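Local coordinates for protein putative arsenate reductase (Streptococcus mutans UA159, PDB 3FZ4) that probably acts as an arsenate reductase of the ArsC family, a thioredoxin-like protein with a redox-active disulfide, at residues 96-100 with 109-115. The protein carries 1 engineered substitution. Residues are numbered along the deposited sequence; the frame is centred on the assembly and turned at random. Where two conformers were deposited one is given.
Sequences KRPLL and IGYRTAY. With NA (sodium ion), chain B.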
loop_
_atom_site.group_PDB
_atom_site.type_symbol
_atom_site.label_atom_id
_atom_site.label_comp_id
_atom_site.label_asym_id
_atom_site.label_seq_id
_atom_site.Cartn_x
_atom_site.Cartn_y
_atom_site.Cartn_z
ATOM N N LYS A 96 -0.331 0.944 4.607
ATOM C CA LYS A 96 -1.718 1.178 4.231
ATOM C C LYS A 96 -2.130 0.116 3.203
ATOM O O LYS A 96 -1.326 -0.215 2.315
ATOM C CB LYS A 96 -1.787 2.563 3.611
ATOM C CG LYS A 96 -3.149 2.977 3.147
ATOM C CD LYS A 96 -4.146 3.026 4.278
ATOM C CE LYS A 96 -5.394 3.749 3.822
ATOM N NZ LYS A 96 -6.531 3.654 4.772
ATOM N N ARG A 97 -3.368 -0.366 3.288
ATOM C CA ARG A 97 -3.839 -1.373 2.318
ATOM C C ARG A 97 -5.295 -1.053 1.983
ATOM O O ARG A 97 -5.970 -0.385 2.780
ATOM C CB ARG A 97 -3.716 -2.803 2.869
ATOM C CG ARG A 97 -4.394 -2.954 4.213
ATOM C CD ARG A 97 -4.357 -4.364 4.689
ATOM N NE ARG A 97 -5.210 -4.557 5.852
ATOM C CZ ARG A 97 -4.770 -4.650 7.101
ATOM N NH1 ARG A 97 -5.649 -4.855 8.073
ATOM N NH2 ARG A 97 -3.473 -4.579 7.367
ATOM N N PRO A 98 -5.775 -1.464 0.816
ATOM C CA PRO A 98 -4.991 -2.072 -0.263
ATOM C C PRO A 98 -4.046 -1.104 -0.956
ATOM O O PRO A 98 -4.148 0.125 -0.791
ATOM C CB PRO A 98 -6.055 -2.542 -1.247
ATOM C CG PRO A 98 -7.212 -1.584 -1.018
ATOM C CD PRO A 98 -7.189 -1.273 0.458
ATOM N N LEU A 99 -3.129 -1.657 -1.748
ATOM C CA LEU A 99 -2.326 -0.862 -2.671
ATOM C C LEU A 99 -2.521 -1.430 -4.055
ATOM O O LEU A 99 -2.610 -2.650 -4.229
ATOM C CB LEU A 99 -0.840 -0.978 -2.384
ATOM C CG LEU A 99 -0.361 -0.651 -0.988
ATOM C CD1 LEU A 99 1.129 -1.016 -0.866
ATOM C CD2 LEU A 99 -0.590 0.826 -0.667
ATOM N N LEU A 100 -2.645 -0.535 -5.029
ATOM C CA LEU A 100 -2.658 -0.912 -6.434
ATOM C C LEU A 100 -1.448 -0.304 -7.113
ATOM O O LEU A 100 -1.189 0.887 -6.976
ATOM C CB LEU A 100 -3.973 -0.484 -7.091
ATOM C CG LEU A 100 -4.231 -1.075 -8.477
ATOM C CD1 LEU A 100 -4.489 -2.559 -8.381
ATOM C CD2 LEU A 100 -5.388 -0.365 -9.159
ATOM N N ILE A 109 -3.477 4.271 -3.293
ATOM C CA ILE A 109 -3.372 3.779 -1.913
ATOM C C ILE A 109 -4.767 3.790 -1.295
ATOM O O ILE A 109 -5.479 4.789 -1.397
ATOM C CB ILE A 109 -2.446 4.698 -1.039
ATOM C CG1 ILE A 109 -1.044 4.869 -1.630
ATOM C CG2 ILE A 109 -2.362 4.165 0.377
ATOM C CD1 ILE A 109 -0.216 5.952 -0.889
ATOM N N GLY A 110 -5.155 2.709 -0.617
ATOM C CA GLY A 110 -6.477 2.619 -0.008
ATOM C C GLY A 110 -7.586 2.517 -1.052
ATOM O O GLY A 110 -7.345 2.258 -2.256
ATOM N N TYR A 111 -8.814 2.730 -0.621
ATOM C CA TYR A 111 -9.953 2.511 -1.505
ATOM C C TYR A 111 -11.027 3.578 -1.241
ATOM O O TYR A 111 -12.167 3.284 -0.906
ATOM C CB TYR A 111 -10.480 1.069 -1.363
ATOM C CG TYR A 111 -11.398 0.669 -2.484
ATOM C CD1 TYR A 111 -10.968 0.644 -3.793
ATOM C CD2 TYR A 111 -12.711 0.311 -2.219
ATOM C CE1 TYR A 111 -11.842 0.269 -4.838
ATOM C CE2 TYR A 111 -13.556 -0.074 -3.234
ATOM C CZ TYR A 111 -13.124 -0.071 -4.542
ATOM O OH TYR A 111 -13.995 -0.464 -5.529
ATOM N N ARG A 112 -10.625 4.835 -1.366
ATOM C CA ARG A 112 -11.552 5.962 -1.179
ATOM C C ARG A 112 -12.358 6.259 -2.409
ATOM O O ARG A 112 -13.416 6.884 -2.307
ATOM C CB ARG A 112 -10.794 7.234 -0.812
ATOM C CG ARG A 112 -10.042 7.100 0.445
ATOM C CD ARG A 112 -9.476 8.431 0.905
ATOM N NE ARG A 112 -10.416 9.288 1.693
ATOM C CZ ARG A 112 -11.054 10.358 1.199
ATOM N NH1 ARG A 112 -10.855 10.754 -0.058
ATOM N NH2 ARG A 112 -11.850 11.078 1.971
ATOM N N THR A 113 -11.862 5.831 -3.572
ATOM C CA THR A 113 -12.484 6.081 -4.864
ATOM C C THR A 113 -12.393 4.780 -5.666
ATOM O O THR A 113 -11.484 3.979 -5.460
ATOM C CB THR A 113 -11.787 7.222 -5.646
ATOM O OG1 THR A 113 -10.392 6.919 -5.727
ATOM C CG2 THR A 113 -11.961 8.564 -4.944
ATOM N N ALA A 114 -13.316 4.573 -6.591
ATOM C CA ALA A 114 -13.369 3.344 -7.415
ATOM C C ALA A 114 -12.162 3.260 -8.349
ATOM O O ALA A 114 -11.745 4.268 -8.942
ATOM C CB ALA A 114 -14.649 3.367 -8.229
ATOM N N TYR A 115 -11.624 2.051 -8.519
ATOM C CA TYR A 115 -10.493 1.848 -9.408
ATOM C C TYR A 115 -10.826 2.211 -10.852
ATOM O O TYR A 115 -9.932 2.579 -11.622
ATOM C CB TYR A 115 -10.039 0.396 -9.352
ATOM C CG TYR A 115 -9.277 -0.004 -8.116
ATOM C CD1 TYR A 115 -8.577 0.937 -7.340
ATOM C CD2 TYR A 115 -9.234 -1.345 -7.749
ATOM C CE1 TYR A 115 -7.848 0.529 -6.240
ATOM C CE2 TYR A 115 -8.459 -1.748 -6.686
ATOM C CZ TYR A 115 -7.772 -0.814 -5.934
ATOM O OH TYR A 115 -7.024 -1.277 -4.876
HETATM NA NA NA B . -5.593 0.670 -3.691
#
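P98 and L99 meet I109 and G110 where the antiparallel hairpin of strands 99-102 and 105-109 opens out; P98, preceded by a cis peptide bond, stands where thioredoxin-like folds carry their cis-proline. The backbones pair through L99 and I109, a non-hydrogen-bonded pair with CA to CA 4.8 Å, and beside it G110 N donates to P98 O at 2.8 Å, with an N-H...O angle of 149°. G110 has a positive phi, and the chain turns away from the sheet there. A sodium ion is bound by G110 O at 2.8 Å, by Y115 OH at 2.7 Å and by Q108 O, which ties the departing loop back to the strand end; it lies at the edge of the Y115 ring, in the ring plane. On one face of the sheet the side chains of L99 and I109 run alongside each other, L99 CD2 against I109 CG2 at 3.9 Å. P98 CG also comes to 4.2 Å from Y111 CB, a looser apolar contact. The Y115 ring is sandwiched, with Y111 CE1 over the centre of one face. Over the other comes L100, its CG anti to the backbone N (chi1 -168°), making a CH-pi contact with CD2 3.8 Å from the Y115 ring centroid and 7° off the normal.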